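Local coordinates for protein fructokinase (Vibrio cholerae serotype O1, PDB 5YGG) that catalyses the ATP-dependent phosphorylation of fructose as a member of the PfkB carbohydrate kinase family, caught here with fructose, ADP, calcium and potassium bound, at residues V28-P33 with K306-A311; V141-L146 with P173-E178; A197-F202 with I228-V233; K254-I259 with C298-T303. The protein carries 2 engineered substitutions. All coordinates share one frame; numbering follows the deposited sequence.

Interaction 1. Residues V28-P33 with K306-A311; sequences VVDLIP and KGAMTA. With K (potassium ion), chain E; FRU (beta-D-fructofuranose), chain C.
I32 closes the buried part of this contact by setting its CD1 against the backbone of G307, 3.6 Å from G307 N. G307 has a positive phi of 105°, where a beta carbon would jam against the preceding carbonyl oxygen, and its own O binds the potassium ion beside the oxygens of A302, D260, T262 and Q305. Close by, T310 OG1 returns to K306 O at 2.6 Å, pinning the turn that presents G307. Beside the isoleucine a water spans the gap: water 1 donates to the D30 carboxylate at OD2 and accepts from the backbone N of A308. The carboxylate of D30 also takes both neighbouring sugar hydroxyls, with OD1 2.6 Å from fructose O3 and OD2 2.7 Å from fructose O4. Strand 28-33 is an inner strand of the four-stranded lid sheet that closes over the sugar site in PfkB kinases, so the contact joins this lid to the potassium loop of the larger domain; L31 meets L31 of the second subunit. At the more exposed end a single polar reach replaces packing. The lysine chain of K306 runs extended beyond CG and brings NZ to P33 O at 2.7 Å, in the carbonyl plane on a lone pair, while the same ammonium makes a salt bridge with D34.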
# COMPACT_ATOMS: atom_id res chain seq x y z
N VAL A 28 -5.32 -8.07 -6.37
CA VAL A 28 -4.32 -7.18 -5.79
C VAL A 28 -3.64 -6.35 -6.87
O VAL A 28 -3.58 -6.77 -8.02
CB VAL A 28 -3.21 -7.95 -4.98
CG1 VAL A 28 -3.79 -9.16 -4.25
CG2 VAL A 28 -2.06 -8.34 -5.85
N VAL A 29 -3.15 -5.18 -6.49
CA VAL A 29 -2.30 -4.39 -7.38
C VAL A 29 -0.86 -4.73 -7.04
O VAL A 29 -0.43 -4.56 -5.88
CB VAL A 29 -2.55 -2.88 -7.25
CG1 VAL A 29 -1.48 -2.08 -8.02
CG2 VAL A 29 -3.95 -2.56 -7.72
N ASP A 30 -0.15 -5.25 -8.03
CA ASP A 30 1.28 -5.57 -7.92
C ASP A 30 2.11 -4.41 -8.40
O ASP A 30 2.00 -4.02 -9.56
CB ASP A 30 1.64 -6.80 -8.78
CG ASP A 30 1.12 -8.10 -8.22
OD1 ASP A 30 0.98 -8.23 -6.99
OD2 ASP A 30 0.87 -9.02 -9.03
N LEU A 31 2.95 -3.85 -7.52
CA LEU A 31 3.84 -2.76 -7.91
C LEU A 31 5.16 -3.38 -8.33
O LEU A 31 5.89 -3.91 -7.51
CB LEU A 31 4.03 -1.76 -6.77
CG LEU A 31 2.72 -1.09 -6.35
CD1 LEU A 31 2.90 -0.27 -5.09
CD2 LEU A 31 2.20 -0.21 -7.49
N ILE A 32 5.45 -3.33 -9.63
CA ILE A 32 6.63 -4.01 -10.16
C ILE A 32 7.63 -2.99 -10.67
O ILE A 32 7.29 -2.15 -11.51
CB ILE A 32 6.23 -5.00 -11.30
CG1 ILE A 32 5.13 -5.95 -10.81
CG2 ILE A 32 7.44 -5.76 -11.79
CD1 ILE A 32 4.73 -7.02 -11.83
N PRO A 33 8.87 -3.02 -10.14
CA PRO A 33 9.91 -2.09 -10.56
C PRO A 33 10.05 -2.06 -12.08
O PRO A 33 10.12 -3.12 -12.70
CB PRO A 33 11.18 -2.66 -9.90
CG PRO A 33 10.66 -3.32 -8.66
CD PRO A 33 9.36 -3.95 -9.10
N LYS A 306 6.27 -8.38 -18.11
CA LYS A 306 6.08 -7.97 -16.72
C LYS A 306 4.60 -7.87 -16.38
O LYS A 306 3.80 -7.37 -17.18
CB LYS A 306 6.78 -6.62 -16.44
CG LYS A 306 8.30 -6.68 -16.33
CD LYS A 306 8.84 -5.34 -15.83
CE LYS A 306 10.33 -5.37 -15.54
NZ LYS A 306 10.83 -3.99 -15.19
N GLY A 307 4.26 -8.34 -15.18
CA GLY A 307 2.89 -8.39 -14.74
C GLY A 307 2.38 -9.82 -14.78
O GLY A 307 2.68 -10.56 -15.71
N ALA A 308 1.61 -10.21 -13.77
CA ALA A 308 1.04 -11.55 -13.75
C ALA A 308 0.09 -11.82 -14.92
O ALA A 308 0.04 -12.95 -15.42
CB ALA A 308 0.31 -11.79 -12.43
N MET A 309 -0.66 -10.81 -15.35
CA MET A 309 -1.72 -11.03 -16.34
C MET A 309 -1.30 -10.71 -17.77
O MET A 309 -1.96 -11.13 -18.73
CB MET A 309 -2.94 -10.19 -16.00
CG MET A 309 -3.64 -10.62 -14.72
SD MET A 309 -5.03 -9.53 -14.42
CE MET A 309 -5.68 -10.16 -12.84
N THR A 310 -0.22 -9.96 -17.90
CA THR A 310 0.10 -9.32 -19.17
C THR A 310 0.24 -10.32 -20.31
O THR A 310 -0.29 -10.11 -21.40
CB THR A 310 1.38 -8.52 -19.03
OG1 THR A 310 1.29 -7.69 -17.86
CG2 THR A 310 1.59 -7.65 -20.26
N ALA A 311 0.92 -11.43 -20.04
CA ALA A 311 1.23 -12.36 -21.11
C ALA A 311 0.41 -13.64 -21.04
O ALA A 311 0.75 -14.64 -21.68
CB ALA A 311 2.71 -12.69 -21.10
K K E . 4.86 -12.18 -15.82
C1 FRU C . -0.82 -12.77 -3.99
C2 FRU C . 0.30 -12.74 -5.05
C3 FRU C . 0.13 -11.59 -6.06
C4 FRU C . 0.59 -12.07 -7.23
C5 FRU C . 0.19 -13.64 -7.18
C6 FRU C . 1.13 -14.51 -7.98
O1 FRU C . -2.06 -13.26 -4.51
O2 FRU C . 1.45 -12.67 -4.47
O3 FRU C . 0.93 -10.45 -5.57
O4 FRU C . -0.02 -11.47 -8.40
O5 FRU C . 0.24 -14.03 -5.93
O6 FRU C . 0.76 -15.87 -7.72
O HOH W 1 0.80 -8.49 -11.67

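Interaction 2. Residues V141-L146 with P173-E178; sequences VCSIAL and PNLREE. With CA (calcium ion), chain D; FRU (beta-D-fructofuranose), chain C.
P173 O is gripped twice by one residue: S143 N donates to it at 2.9 Å and S143 OG at 2.5 Å, the two arriving from opposite faces of the carbonyl plane. The hydroxyl can do this because chi1 of 67° sets OG between the backbone N and the carbonyl carbon of S143. S143 OG also accepts from water 2, which in turn takes the N-H of R176; water 3 similarly bridges I144 N to N174 O. C142 SG receives only a weak bond from N174 ND2, whose stronger partner is D266. The other branch of that amide, N174 OD1, binds the calcium ion at 2.5 Å. R176 bends at chi2 (-75°), and its CG lies 3.9 Å from I144 CD1, which itself abuts fructose C1. The bend swings the guanidinium over to the sugar, where NE meets O2 of fructose at 3.1 Å in a nearly straight bond (171°) and NH2 donates to the ring oxygen O5. NH1 is spent on L175 O, which lies near the guanidinium plane, although the donor stands above the carbonyl plane. Three contacts thus fix the rotation of this fructose-binding group. Strand 138-142 pairs with strand 168-172 through V141; helix 186-194 packs on S143 and L146, helix 151-165 on V141 and L146, and strand 113-115 presents F113 and F115 to R176.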
# COMPACT_ATOMS: atom_id res chain seq x y z
N VAL A 141 -9.31 -21.98 -5.18
CA VAL A 141 -8.94 -21.13 -4.04
C VAL A 141 -7.44 -21.29 -3.76
O VAL A 141 -6.86 -22.32 -4.08
CB VAL A 141 -9.76 -21.48 -2.75
CG1 VAL A 141 -11.25 -21.55 -3.03
CG2 VAL A 141 -9.33 -22.76 -2.18
N CYS A 142 -6.84 -20.24 -3.21
CA CYS A 142 -5.45 -20.26 -2.75
C CYS A 142 -5.40 -19.98 -1.26
O CYS A 142 -6.41 -19.58 -0.68
CB CYS A 142 -4.61 -19.21 -3.49
SG CYS A 142 -4.60 -19.38 -5.29
N SER A 143 -4.23 -20.16 -0.64
CA SER A 143 -4.18 -20.11 0.83
C SER A 143 -4.34 -18.72 1.43
O SER A 143 -4.66 -18.62 2.61
CB SER A 143 -2.88 -20.71 1.37
OG SER A 143 -1.76 -19.91 1.01
N ILE A 144 -4.10 -17.64 0.69
CA ILE A 144 -4.30 -16.32 1.30
C ILE A 144 -5.75 -16.17 1.78
O ILE A 144 -6.02 -15.52 2.80
CB ILE A 144 -3.90 -15.19 0.33
CG1 ILE A 144 -2.38 -14.97 0.39
CG2 ILE A 144 -4.65 -13.89 0.64
CD1 ILE A 144 -1.92 -13.79 -0.47
N ALA A 145 -6.69 -16.83 1.09
CA ALA A 145 -8.10 -16.77 1.47
C ALA A 145 -8.34 -17.46 2.81
O ALA A 145 -9.34 -17.20 3.49
CB ALA A 145 -8.99 -17.41 0.39
N LEU A 146 -7.40 -18.30 3.20
CA LEU A 146 -7.47 -19.00 4.49
C LEU A 146 -6.64 -18.33 5.59
O LEU A 146 -6.60 -18.81 6.73
CB LEU A 146 -6.99 -20.44 4.31
CG LEU A 146 -7.62 -21.23 3.16
CD1 LEU A 146 -6.99 -22.61 3.08
CD2 LEU A 146 -9.14 -21.32 3.30
N PRO A 173 -2.09 -23.97 -2.87
CA PRO A 173 -1.65 -23.29 -1.64
C PRO A 173 -1.08 -21.89 -1.90
O PRO A 173 -1.54 -20.95 -1.26
CB PRO A 173 -0.58 -24.23 -1.08
CG PRO A 173 -1.05 -25.58 -1.50
CD PRO A 173 -1.67 -25.38 -2.89
N ASN A 174 -0.15 -21.76 -2.83
CA ASN A 174 0.36 -20.43 -3.18
C ASN A 174 0.77 -19.68 -1.92
O ASN A 174 0.27 -18.58 -1.63
CB ASN A 174 -0.70 -19.64 -3.94
CG ASN A 174 -0.19 -19.09 -5.26
OD1 ASN A 174 1.00 -18.82 -5.42
ND2 ASN A 174 -1.10 -18.92 -6.21
N LEU A 175 1.66 -20.28 -1.14
CA LEU A 175 1.93 -19.80 0.21
C LEU A 175 2.53 -18.40 0.28
O LEU A 175 3.49 -18.07 -0.43
CB LEU A 175 2.86 -20.79 0.91
CG LEU A 175 2.31 -22.21 1.04
CD1 LEU A 175 3.33 -23.13 1.72
CD2 LEU A 175 0.94 -22.22 1.77
N ARG A 176 1.95 -17.57 1.14
CA ARG A 176 2.48 -16.25 1.44
C ARG A 176 2.37 -16.04 2.94
O ARG A 176 1.39 -15.48 3.43
CB ARG A 176 1.73 -15.16 0.68
CG ARG A 176 1.58 -15.41 -0.82
CD ARG A 176 2.88 -15.18 -1.62
NE ARG A 176 2.56 -15.19 -3.05
CZ ARG A 176 2.60 -16.26 -3.83
NH1 ARG A 176 3.00 -17.43 -3.34
NH2 ARG A 176 2.25 -16.17 -5.10
N GLU A 177 3.37 -16.51 3.67
CA GLU A 177 3.28 -16.59 5.13
C GLU A 177 3.03 -15.24 5.81
O GLU A 177 2.33 -15.18 6.81
CB GLU A 177 4.57 -17.22 5.68
CG GLU A 177 4.58 -17.42 7.18
CD GLU A 177 5.90 -17.99 7.66
OE1 GLU A 177 5.88 -19.00 8.39
OE2 GLU A 177 6.96 -17.42 7.32
N GLU A 178 3.57 -14.16 5.25
CA GLU A 178 3.49 -12.89 5.97
C GLU A 178 2.06 -12.36 6.06
O GLU A 178 1.78 -11.45 6.83
CB GLU A 178 4.37 -11.81 5.32
CG GLU A 178 3.82 -11.18 4.04
CD GLU A 178 4.43 -9.79 3.79
OE1 GLU A 178 4.25 -8.90 4.66
OE2 GLU A 178 5.08 -9.59 2.76
CA CA D . 2.50 -20.00 -6.99
C1 FRU C . -0.82 -12.77 -3.99
C2 FRU C . 0.30 -12.74 -5.05
C3 FRU C . 0.13 -11.59 -6.06
C4 FRU C . 0.59 -12.07 -7.23
C5 FRU C . 0.19 -13.64 -7.18
C6 FRU C . 1.13 -14.51 -7.98
O1 FRU C . -2.06 -13.26 -4.51
O2 FRU C . 1.45 -12.67 -4.47
O3 FRU C . 0.93 -10.45 -5.57
O4 FRU C . -0.02 -11.47 -8.40
O5 FRU C . 0.24 -14.03 -5.93
O6 FRU C . 0.76 -15.87 -7.72
O HOH W 2 -0.78 -17.78 2.13
O HOH W 3 -2.39 -17.60 -1.63
O HOH W 4 3.82 -19.84 -4.77
O HOH W 5 1.76 -22.50 -6.07
O HOH W 6 0.37 -20.40 -8.45

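Interaction 3. Residues A197-F202 with I228-V233; sequences ADVVKF and IPLVVV. With ADP (adenosine-5'-diphosphate), chain B.
F202 and V231 meet because chi1 of F202 (-60°) turns CG beside its backbone N, while V231 carries CG1 anti to N (168°). The methyl therefore arrives at the edge of the ring, in its plane, with V231 CG1 3.9 Å from F202 CD2. V200 CG1, from the same strand as the phenylalanine, lies over one ring face toward its rim. On this side of the sheet V200 also sends CG2 across I228 CG2 at about a right angle, 4.0 Å away, and helix 204-211 adds L207 and L210 to F202. The other side carries V199 and L230, which lie alongside each other and point the same way, followed by K201 and V232. Four backbone bonds make a regular ladder: L230 N to D198 O, V200 N to L230 O, V232 N to V200 O and F202 N to V232 O, the last at 2.9 Å. CA-H...O contacts such as V199 CA to L230 O at 3.3 Å fill in between them. At the N-terminal end of the pair, P229 CD presses against D198 O (3.3 Å), while the D198 carboxylate turns aside to V169 N. K201 bends at chi2 and sends NZ away from its strand partner to ADP O3B, a bond of 2.7 Å to the beta phosphate. Adjacent parallel strands joined through helices 204-211 and 216-222 are characteristic of the Rossmann-like central sheet of ribokinase-type kinases, with the nucleotide phosphates at the C-terminal ends of the strands.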
# COMPACT_ATOMS: atom_id res chain seq x y z
N ALA A 197 -9.92 -30.97 -1.55
CA ALA A 197 -9.84 -30.65 -2.98
C ALA A 197 -9.89 -31.86 -3.90
O ALA A 197 -9.47 -32.96 -3.54
CB ALA A 197 -8.57 -29.85 -3.25
N ASP A 198 -10.40 -31.63 -5.11
CA ASP A 198 -10.35 -32.61 -6.19
C ASP A 198 -9.03 -32.51 -6.92
O ASP A 198 -8.49 -33.50 -7.42
CB ASP A 198 -11.50 -32.41 -7.18
CG ASP A 198 -12.84 -32.69 -6.56
OD1 ASP A 198 -13.19 -33.89 -6.44
OD2 ASP A 198 -13.53 -31.72 -6.17
N VAL A 199 -8.54 -31.28 -7.00
CA VAL A 199 -7.31 -30.97 -7.72
C VAL A 199 -6.45 -30.12 -6.82
O VAL A 199 -6.93 -29.13 -6.28
CB VAL A 199 -7.59 -30.19 -9.04
CG1 VAL A 199 -6.28 -29.77 -9.71
CG2 VAL A 199 -8.44 -31.02 -9.98
N VAL A 200 -5.19 -30.51 -6.62
CA VAL A 200 -4.27 -29.69 -5.85
C VAL A 200 -3.02 -29.47 -6.67
O VAL A 200 -2.47 -30.41 -7.23
CB VAL A 200 -3.88 -30.33 -4.50
CG1 VAL A 200 -3.01 -29.38 -3.68
CG2 VAL A 200 -5.12 -30.67 -3.70
N LYS A 201 -2.58 -28.22 -6.73
CA LYS A 201 -1.33 -27.89 -7.38
C LYS A 201 -0.32 -27.39 -6.36
O LYS A 201 -0.63 -26.47 -5.59
CB LYS A 201 -1.55 -26.83 -8.46
CG LYS A 201 -0.27 -26.32 -9.11
CD LYS A 201 0.05 -24.91 -8.64
CE LYS A 201 1.24 -24.33 -9.36
NZ LYS A 201 1.71 -23.09 -8.68
N PHE A 202 0.87 -27.99 -6.35
CA PHE A 202 2.00 -27.55 -5.52
C PHE A 202 3.19 -27.12 -6.37
O PHE A 202 3.40 -27.68 -7.43
CB PHE A 202 2.53 -28.68 -4.61
CG PHE A 202 1.53 -29.26 -3.64
CD1 PHE A 202 1.31 -28.65 -2.41
CD2 PHE A 202 0.88 -30.45 -3.93
CE1 PHE A 202 0.41 -29.21 -1.51
CE2 PHE A 202 -0.00 -31.01 -3.02
CZ PHE A 202 -0.24 -30.38 -1.82
N ILE A 228 -6.57 -37.88 -3.07
CA ILE A 228 -6.83 -36.76 -3.98
C ILE A 228 -6.84 -37.25 -5.43
O ILE A 228 -5.91 -37.92 -5.87
CB ILE A 228 -5.78 -35.65 -3.83
CG1 ILE A 228 -5.68 -35.22 -2.37
CG2 ILE A 228 -6.12 -34.44 -4.73
CD1 ILE A 228 -4.45 -34.39 -2.06
N PRO A 229 -7.91 -36.92 -6.17
CA PRO A 229 -8.02 -37.37 -7.57
C PRO A 229 -6.85 -36.93 -8.46
O PRO A 229 -6.34 -37.71 -9.27
CB PRO A 229 -9.33 -36.71 -8.03
CG PRO A 229 -10.13 -36.56 -6.78
CD PRO A 229 -9.13 -36.24 -5.71
N LEU A 230 -6.41 -35.68 -8.30
CA LEU A 230 -5.35 -35.14 -9.14
C LEU A 230 -4.45 -34.22 -8.35
O LEU A 230 -4.90 -33.21 -7.81
CB LEU A 230 -5.93 -34.39 -10.34
CG LEU A 230 -4.92 -33.64 -11.23
CD1 LEU A 230 -3.83 -34.58 -11.78
CD2 LEU A 230 -5.64 -32.93 -12.38
N VAL A 231 -3.17 -34.57 -8.28
CA VAL A 231 -2.18 -33.67 -7.71
C VAL A 231 -1.16 -33.34 -8.78
O VAL A 231 -0.67 -34.23 -9.46
CB VAL A 231 -1.50 -34.29 -6.49
CG1 VAL A 231 -0.28 -33.47 -6.08
CG2 VAL A 231 -2.51 -34.37 -5.33
N VAL A 232 -0.88 -32.05 -8.96
CA VAL A 232 0.13 -31.63 -9.92
C VAL A 232 1.24 -30.87 -9.20
O VAL A 232 0.97 -29.98 -8.39
CB VAL A 232 -0.47 -30.76 -11.03
CG1 VAL A 232 0.62 -30.30 -11.98
CG2 VAL A 232 -1.54 -31.56 -11.76
N VAL A 233 2.49 -31.26 -9.46
CA VAL A 233 3.63 -30.63 -8.82
C VAL A 233 4.48 -29.97 -9.89
O VAL A 233 5.04 -30.65 -10.73
CB VAL A 233 4.49 -31.64 -8.04
CG1 VAL A 233 5.59 -30.92 -7.29
CG2 VAL A 233 3.62 -32.43 -7.06
PB ADP B . 5.33 -21.92 -9.11
O1B ADP B . 6.43 -22.21 -8.07
O2B ADP B . 4.56 -20.74 -8.67
O3B ADP B . 4.38 -23.13 -9.22
PA ADP B . 7.02 -22.70 -11.32
O1A ADP B . 8.47 -22.15 -11.25
O2A ADP B . 6.99 -24.07 -10.68
O3A ADP B . 5.98 -21.66 -10.56
O5' ADP B . 6.59 -22.81 -12.83
C5' ADP B . 5.22 -22.68 -13.16
C4' ADP B . 4.96 -23.28 -14.36
O4' ADP B . 5.27 -22.31 -15.50
C3' ADP B . 5.91 -24.51 -14.61
O3' ADP B . 5.23 -25.78 -14.29
C2' ADP B . 6.16 -24.48 -15.86
O2' ADP B . 5.12 -25.20 -16.60
C1' ADP B . 6.16 -22.89 -16.26
N9 ADP B . 7.44 -22.33 -16.07
C8 ADP B . 8.07 -21.66 -15.07
N7 ADP B . 9.33 -21.38 -15.48
C5 ADP B . 9.49 -21.88 -16.74
C6 ADP B . 10.56 -21.87 -17.61
N6 ADP B . 11.82 -21.42 -17.62
N1 ADP B . 10.44 -22.46 -18.84
C2 ADP B . 9.27 -23.05 -19.20
N3 ADP B . 8.20 -23.07 -18.36
C4 ADP B . 8.32 -22.47 -17.11

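Interaction 4. Residues K254-I259 with C298-T303; sequences KAVKPI and CGALAT. With K (potassium ion), chain E; ADP (adenosine-5'-diphosphate), chain B.
The adenine pocket of this PfkB kinase lies between two elements that meet here, the loop 254-259 and the last part of helix 285-302, with V256 packed against A300. V256 CG2 sits 3.7 Å from A300 CB, and F321 of helix 315-322 touches both residues. The base is read by the V256 backbone: V256 N donates to ADP N1 at 2.9 Å and almost straight (174°), whereas the bond from ADP N6 back to V256 O is weak and bent. A300 CB reaches the same base, 3.5 Å from ADP N3. G299 lets the ribose come close, because a beta carbon there would collide with ADP O4'. Further along, T303 folds its hydroxyl back on its own segment: chi1 of 70° places OG1 between the backbone N and the carbonyl carbon, from where it donates to A300 O at 2.7 Å in the carbonyl plane; T303 N donates to that oxygen too. The tie to the loop runs through water 7, which donates both to this hydroxyl and to K257 O, and through P258 CB, which lies against T303 CB. One residue earlier, A302 O turns into the potassium site, so helix 285-302 serves both the nucleotide and the cation. The loop is tied down once more where I259 N donates to T303 O at 3.1 Å, standing 37° above the carbonyl plane rather than on a lone pair.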
# COMPACT_ATOMS: atom_id res chain seq x y z
N LYS A 254 8.10 -26.87 -23.62
CA LYS A 254 9.19 -26.00 -24.05
C LYS A 254 9.68 -25.12 -22.91
O LYS A 254 8.89 -24.45 -22.26
CB LYS A 254 8.75 -25.11 -25.20
CG LYS A 254 8.42 -25.84 -26.47
CD LYS A 254 8.16 -24.85 -27.58
CE LYS A 254 7.71 -25.53 -28.86
NZ LYS A 254 7.52 -24.51 -29.93
N ALA A 255 11.00 -25.10 -22.69
CA ALA A 255 11.59 -24.23 -21.69
C ALA A 255 11.82 -22.85 -22.27
O ALA A 255 12.25 -22.71 -23.41
CB ALA A 255 12.90 -24.81 -21.17
N VAL A 256 11.52 -21.81 -21.50
CA VAL A 256 11.78 -20.45 -21.93
C VAL A 256 12.63 -19.72 -20.90
O VAL A 256 12.63 -20.08 -19.72
CB VAL A 256 10.47 -19.67 -22.16
CG1 VAL A 256 9.63 -20.37 -23.22
CG2 VAL A 256 9.70 -19.53 -20.86
N LYS A 257 13.36 -18.70 -21.34
CA LYS A 257 14.10 -17.87 -20.41
C LYS A 257 13.14 -16.81 -19.85
O LYS A 257 12.61 -16.00 -20.60
CB LYS A 257 15.31 -17.22 -21.08
CG LYS A 257 16.37 -16.76 -20.10
CD LYS A 257 17.70 -16.47 -20.81
CE LYS A 257 18.53 -15.45 -20.05
NZ LYS A 257 18.01 -15.23 -18.66
N PRO A 258 12.88 -16.86 -18.54
CA PRO A 258 11.88 -15.96 -17.96
C PRO A 258 12.34 -14.50 -17.88
O PRO A 258 13.48 -14.18 -17.55
CB PRO A 258 11.67 -16.53 -16.56
CG PRO A 258 12.89 -17.33 -16.28
CD PRO A 258 13.36 -17.86 -17.58
N ILE A 259 11.43 -13.60 -18.23
CA ILE A 259 11.68 -12.18 -18.11
C ILE A 259 11.08 -11.68 -16.79
O ILE A 259 11.72 -10.91 -16.06
CB ILE A 259 11.09 -11.44 -19.31
CG1 ILE A 259 11.91 -11.76 -20.56
CG2 ILE A 259 11.06 -9.94 -19.08
CD1 ILE A 259 11.36 -11.14 -21.82
N CYS A 298 1.08 -22.26 -20.88
CA CYS A 298 0.61 -21.01 -20.28
C CYS A 298 1.62 -20.47 -19.28
O CYS A 298 1.94 -19.28 -19.26
CB CYS A 298 -0.75 -21.22 -19.60
SG CYS A 298 -2.12 -21.47 -20.78
N GLY A 299 2.14 -21.37 -18.44
CA GLY A 299 3.15 -20.99 -17.46
C GLY A 299 4.38 -20.37 -18.09
O GLY A 299 4.89 -19.36 -17.61
N ALA A 300 4.87 -20.98 -19.17
CA ALA A 300 6.02 -20.45 -19.89
C ALA A 300 5.72 -19.08 -20.51
O ALA A 300 6.51 -18.14 -20.37
CB ALA A 300 6.47 -21.43 -20.99
N LEU A 301 4.59 -18.97 -21.20
CA LEU A 301 4.26 -17.73 -21.91
C LEU A 301 4.05 -16.58 -20.92
O LEU A 301 4.42 -15.44 -21.21
CB LEU A 301 3.02 -17.93 -22.80
CG LEU A 301 3.34 -18.75 -24.07
CD1 LEU A 301 2.08 -19.10 -24.87
CD2 LEU A 301 4.35 -17.99 -24.94
N ALA A 302 3.49 -16.88 -19.75
CA ALA A 302 3.19 -15.83 -18.77
C ALA A 302 4.44 -15.09 -18.28
O ALA A 302 4.33 -13.98 -17.78
CB ALA A 302 2.44 -16.41 -17.60
N THR A 303 5.61 -15.72 -18.39
CA THR A 303 6.87 -15.12 -17.96
C THR A 303 7.45 -14.12 -18.96
O THR A 303 8.41 -13.42 -18.66
CB THR A 303 7.96 -16.20 -17.70
OG1 THR A 303 8.37 -16.79 -18.95
CG2 THR A 303 7.44 -17.29 -16.74
K K E . 4.86 -12.18 -15.82
PB ADP B . 5.33 -21.92 -9.11
O1B ADP B . 6.43 -22.21 -8.07
O2B ADP B . 4.56 -20.74 -8.67
O3B ADP B . 4.38 -23.13 -9.22
PA ADP B . 7.02 -22.70 -11.32
O1A ADP B . 8.47 -22.15 -11.25
O2A ADP B . 6.99 -24.07 -10.68
O3A ADP B . 5.98 -21.66 -10.56
O5' ADP B . 6.59 -22.81 -12.83
C5' ADP B . 5.22 -22.68 -13.16
C4' ADP B . 4.96 -23.28 -14.36
O4' ADP B . 5.27 -22.31 -15.50
C3' ADP B . 5.91 -24.51 -14.61
O3' ADP B . 5.23 -25.78 -14.29
C2' ADP B . 6.16 -24.48 -15.86
O2' ADP B . 5.12 -25.20 -16.60
C1' ADP B . 6.16 -22.89 -16.26
N9 ADP B . 7.44 -22.33 -16.07
C8 ADP B . 8.07 -21.66 -15.07
N7 ADP B . 9.33 -21.38 -15.48
C5 ADP B . 9.49 -21.88 -16.74
C6 ADP B . 10.56 -21.87 -17.61
N6 ADP B . 11.82 -21.42 -17.62
N1 ADP B . 10.44 -22.46 -18.84
C2 ADP B . 9.27 -23.05 -19.20
N3 ADP B . 8.20 -23.07 -18.36
C4 ADP B . 8.32 -22.47 -17.11
O HOH W 7 10.13 -15.30 -20.76

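Interactions 2 and 3 lie deep in the large domain and share its central sheet: P173 of the former packs on K201 and F202 of the latter. Interaction 3 is mainly parallel strand pairing with largely apolar faces, K201 apart, whereas interaction 2, where the strands give way to loops, turns to waters, calcium and sugar. Interactions 1 and 2 approach fructose through opposite chemistry, carboxylate against guanidinium. Interactions 3 and 4 take the two ends of ADP, phosphate and base. Interaction 4, the most exposed, shares the potassium ion with buried interaction 1, and A311 packs on the L301 and A302 carbonyls. Along the chain, interaction 1 encloses the other three.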